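Cytochrome P450 (Picrophilus torridus, PDB 2RFB) binds heme b and, as a cytochrome P450, probably acts as a monooxygenase that inserts one oxygen atom into its substrate. Local coordinates at residues 116-119 with 120-123; 142-145 with 146-150. One frame throughout, in Å; residues are numbered along the deposited sequence.

Interaction 1. Residues 116-119 with 120-123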
loop_
_atom_site.group_PDB
_atom_site.type_symbol
_atom_site.label_atom_id
_atom_site.label_comp_id
_atom_site.label_asym_id
_atom_site.label_seq_id
_atom_site.Cartn_x
_atom_site.Cartn_y
_atom_site.Cartn_z
ATOM N N SER A 116 9.363 -10.535 21.888
ATOM C CA SER A 116 10.175 -11.752 21.716
ATOM C C SER A 116 9.970 -12.513 20.379
ATOM O O SER A 116 10.657 -13.506 20.124
ATOM C CB SER A 116 9.961 -12.696 22.901
ATOM O OG SER A 116 8.587 -12.994 23.086
ATOM N N ASP A 117 9.045 -12.052 19.541
ATOM C CA ASP A 117 8.725 -12.742 18.294
ATOM C C ASP A 117 9.064 -11.887 17.105
ATOM O O ASP A 117 8.886 -12.283 15.956
ATOM C CB ASP A 117 7.252 -13.149 18.263
ATOM C CG ASP A 117 6.998 -14.396 19.063
ATOM O OD1 ASP A 117 7.970 -15.200 19.220
ATOM O OD2 ASP A 117 5.845 -14.574 19.548
ATOM N N MET A 118 9.579 -10.710 17.419
ATOM C CA MET A 118 9.915 -9.697 16.446
ATOM C C MET A 118 10.933 -10.187 15.408
ATOM O O MET A 118 10.686 -10.024 14.216
ATOM C CB MET A 118 10.372 -8.431 17.169
ATOM C CG MET A 118 9.847 -7.118 16.610
ATOM S SD MET A 118 8.226 -7.227 15.817
ATOM C CE MET A 118 7.192 -7.157 17.265
ATOM N N PRO A 119 12.061 -10.792 15.833
ATOM C CA PRO A 119 12.987 -11.270 14.780
ATOM C C PRO A 119 12.352 -12.238 13.758
ATOM O O PRO A 119 12.575 -12.092 12.544
ATOM C CB PRO A 119 14.136 -11.949 15.572
ATOM C CG PRO A 119 14.047 -11.402 16.963
ATOM C CD PRO A 119 12.594 -11.051 17.196
ATOM N N LEU A 120 11.559 -13.188 14.227
ATOM C CA LEU A 120 10.952 -14.164 13.349
ATOM C C LEU A 120 9.847 -13.526 12.503
ATOM O O LEU A 120 9.737 -13.806 11.295
ATOM C CB LEU A 120 10.406 -15.331 14.150
ATOM C CG LEU A 120 9.612 -16.365 13.361
ATOM C CD1 LEU A 120 10.549 -17.139 12.435
ATOM C CD2 LEU A 120 8.861 -17.298 14.310
ATOM N N PHE A 121 9.048 -12.654 13.125
ATOM C CA PHE A 121 8.037 -11.930 12.370
ATOM C C PHE A 121 8.636 -11.152 11.192
ATOM O O PHE A 121 8.077 -11.127 10.111
ATOM C CB PHE A 121 7.185 -11.027 13.275
ATOM C CG PHE A 121 6.154 -10.223 12.528
ATOM C CD1 PHE A 121 4.953 -10.800 12.156
ATOM C CD2 PHE A 121 6.391 -8.888 12.210
ATOM C CE1 PHE A 121 3.973 -10.078 11.460
ATOM C CE2 PHE A 121 5.423 -8.143 11.527
ATOM C CZ PHE A 121 4.213 -8.738 11.149
ATOM N N LYS A 122 9.787 -10.548 11.403
ATOM C CA LYS A 122 10.410 -9.778 10.336
ATOM C C LYS A 122 10.929 -10.692 9.208
ATOM O O LYS A 122 10.800 -10.359 8.027
ATOM C CB LYS A 122 11.539 -8.903 10.895
ATOM C CG LYS A 122 11.103 -7.723 11.792
ATOM C CD LYS A 122 12.290 -7.425 12.748
ATOM C CE LYS A 122 12.323 -6.003 13.362
ATOM N NZ LYS A 122 13.722 -5.689 13.938
ATOM N N LEU A 123 11.485 -11.844 9.554
ATOM C CA LEU A 123 11.907 -12.810 8.536
ATOM C C LEU A 123 10.682 -13.308 7.749
ATOM O O LEU A 123 10.639 -13.234 6.524
ATOM C CB LEU A 123 12.677 -13.959 9.182
ATOM C CG LEU A 123 13.671 -14.768 8.345
ATOM C CD1 LEU A 123 14.869 -13.943 7.887
ATOM C CD2 LEU A 123 14.157 -15.971 9.160
#
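Met118 and Phe121, one turn apart at the start of helix 118-129, form the buried side of this contact. The sulfur of Met118 approaches the ring obliquely: SD lies 4.4 Å from CD2 of Phe121 and 5.5 Å from the ring centroid, 59° off the ring normal, a Met-aromatic contact. The ring is directed by its first torsion, with CG anti to the backbone N of Phe121 (chi1 178°), which carries it off the turn and into the interior. There it is covered by Ser108 and Leu111 of helix 101-111 and by the loop residue Ile113, and Met118 also rests on Ser108 and Ile113. Leu120 turns instead to helix 136-153, where it touches Arg143 and Met144. The backbone beneath these side chains is that of a first helical turn following a 3-10 segment that ends at Asp117. The N-H of Phe121 donates, nearly straight, to Asp117 O at 2.9 Å; Lys122 N is likewise hydrogen-bonded to Met118 O, and Leu123 N to Pro119 O. Pro119 suits this place, since a proline has no N-H to give and in the first turn none is needed by a preceding carbonyl of the helix. The other side is looser. The pyrrolidine of Pro119 is exposed and touches little of the following turn beyond the adjoining peptide. Lys122 lays its aliphatic chain back along the turn, CG and CD both 3.4 Å from Met118 O. With CG anti to the carbonyl carbon (chi1 -69°) and an extended run beyond it, the chain brings CE alone near the Met118 side chain, 4.2 Å from Met118 CG, and it also touches Asn105 of helix 101-111.

Interaction 2. Residues 142-145 with 146-150; sequences NRMV and SRLLE
Met144 and Leu148, one turn apart on helix 136-153, meet on its buried flank. Leu148 begins with CB, 3.4 Å from Val145 O and close to Met144 O as well. Its CG then stands 3.4 Å from Met144 O and is also near the methyl CE of Met144. At the tip, CD1 comes no nearer than 4.1 Å to Met144 O, while CD2 meets Met144 CE at 3.7 Å. CG of Leu148 lies anti to the carbonyl carbon (chi1 -82°), which turns the isobutyl group back toward the preceding turn; the thioether of Met144, bent beyond CG, brings its methyl across to it. Beneath the pair, the N-H of Leu148 is hydrogen-bonded to Met144 O at 2.8 Å. Trp124 of helix 118-129 packs on both side chains, and Ile179 of helix 175-206 adds to the cover of Leu148. With an alanine here, the Met144 methyl would probably be left without its CG and CD2 partners, and a gap would open toward Trp124 and Ile179. On a neighbouring face Leu149 repeats the i to i+4 hydrogen bond, its N 3.1 Å from Val145 O, and its side chain reaches Met175. The contact of methyl with isobutyl group is apolar, which suggests that shape and burial hold it while the backbone hydrogen bonds set the spacing.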
loop_
_atom_site.group_PDB
_atom_site.type_symbol
_atom_site.label_atom_id
_atom_site.label_comp_id
_atom_site.label_asym_id
_atom_site.label_seq_id
_atom_site.Cartn_x
_atom_site.Cartn_y
_atom_site.Cartn_z
ATOM N N ASN A 142 6.430 -22.070 8.862
ATOM C CA ASN A 142 5.815 -23.033 9.737
ATOM C C ASN A 142 6.045 -22.582 11.154
ATOM O O ASN A 142 5.178 -22.736 12.012
ATOM C CB ASN A 142 6.371 -24.439 9.520
ATOM C CG ASN A 142 5.687 -25.168 8.397
ATOM O OD1 ASN A 142 6.228 -26.115 7.845
ATOM N ND2 ASN A 142 4.487 -24.760 8.070
ATOM N N ARG A 143 7.228 -22.016 11.380
ATOM C CA ARG A 143 7.586 -21.461 12.649
ATOM C C ARG A 143 6.715 -20.262 12.985
ATOM O O ARG A 143 6.201 -20.203 14.096
ATOM C CB ARG A 143 9.049 -21.088 12.672
ATOM C CG ARG A 143 9.779 -21.677 13.883
ATOM C CD ARG A 143 11.256 -21.485 13.787
ATOM N NE ARG A 143 11.888 -21.896 15.026
ATOM C CZ ARG A 143 12.272 -21.076 16.002
ATOM N NH1 ARG A 143 12.098 -19.762 15.910
ATOM N NH2 ARG A 143 12.831 -21.592 17.087
ATOM N N MET A 144 6.508 -19.335 12.053
ATOM C CA MET A 144 5.717 -18.159 12.369
ATOM C C MET A 144 4.251 -18.481 12.664
ATOM O O MET A 144 3.657 -17.896 13.558
ATOM C CB MET A 144 5.786 -17.121 11.254
ATOM C CG MET A 144 5.225 -15.711 11.655
ATOM S SD MET A 144 5.965 -15.104 13.211
ATOM C CE MET A 144 4.490 -14.601 14.082
ATOM N N VAL A 145 3.681 -19.410 11.899
ATOM C CA VAL A 145 2.279 -19.785 11.994
ATOM C C VAL A 145 2.072 -20.468 13.324
ATOM O O VAL A 145 1.113 -20.231 14.037
ATOM C CB VAL A 145 1.883 -20.694 10.789
ATOM C CG1 VAL A 145 0.668 -21.535 11.052
ATOM C CG2 VAL A 145 1.667 -19.850 9.573
ATOM N N SER A 146 2.998 -21.321 13.673
ATOM C CA SER A 146 2.999 -21.863 15.006
ATOM C C SER A 146 2.921 -20.753 16.091
ATOM O O SER A 146 2.011 -20.770 16.907
ATOM C CB SER A 146 4.188 -22.764 15.189
ATOM O OG SER A 146 4.083 -23.365 16.456
ATOM N N ARG A 147 3.830 -19.780 16.093
ATOM C CA ARG A 147 3.750 -18.680 17.072
ATOM C C ARG A 147 2.424 -17.935 16.978
ATOM O O ARG A 147 1.828 -17.597 17.994
ATOM C CB ARG A 147 4.902 -17.673 16.931
ATOM C CG ARG A 147 6.183 -18.020 17.667
ATOM C CD ARG A 147 6.010 -18.272 19.189
ATOM N NE ARG A 147 5.248 -17.209 19.856
ATOM C CZ ARG A 147 4.599 -17.347 21.015
ATOM N NH1 ARG A 147 4.612 -18.516 21.682
ATOM N NH2 ARG A 147 3.937 -16.306 21.518
ATOM N N LEU A 148 1.960 -17.701 15.761
ATOM C CA LEU A 148 0.695 -17.003 15.550
ATOM C C LEU A 148 -0.459 -17.606 16.339
ATOM O O LEU A 148 -1.277 -16.881 16.910
ATOM C CB LEU A 148 0.332 -16.945 14.063
ATOM C CG LEU A 148 1.022 -15.836 13.264
ATOM C CD1 LEU A 148 0.561 -15.852 11.817
ATOM C CD2 LEU A 148 0.793 -14.421 13.877
ATOM N N LEU A 149 -0.517 -18.931 16.358
ATOM C CA LEU A 149 -1.582 -19.631 17.016
ATOM C C LEU A 149 -1.494 -19.451 18.524
ATOM O O LEU A 149 -2.507 -19.331 19.198
ATOM C CB LEU A 149 -1.563 -21.113 16.624
ATOM C CG LEU A 149 -1.897 -21.427 15.147
ATOM C CD1 LEU A 149 -1.871 -22.926 14.893
ATOM C CD2 LEU A 149 -3.239 -20.845 14.688
ATOM N N GLU A 150 -0.280 -19.419 19.054
ATOM C CA GLU A 150 -0.086 -19.115 20.467
ATOM C C GLU A 150 -0.555 -17.687 20.789
ATOM O O GLU A 150 -1.223 -17.464 21.776
ATOM C CB GLU A 150 1.373 -19.360 20.878
ATOM C CG GLU A 150 1.679 -20.676 21.686
ATOM C CD GLU A 150 0.625 -21.806 21.566
ATOM O OE1 GLU A 150 0.203 -22.161 20.431
ATOM O OE2 GLU A 150 0.243 -22.375 22.630
#

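How the interactions relate
From the N terminus, interaction 1 (116-119 with 120-123) comes first and interaction 2 (142-145 with 146-150) follows; each lies within one continuous run, so neither closes a long loop and the two are in series without crossing. They sit on consecutive helices, 118-129 and 136-153, with centres about 11 Å apart, and they touch. A salt bridge from Arg147 NE to Asp117 OD2, 2.7 Å, ties helix 136-153 to the residue just ahead of helix 118-129. Beside it, Leu120 CD2 packs on Met144 CA and Met144 SD on Phe121 CA. Helices 101-111 and 175-206 adjoin interactions 1 and 2 respectively.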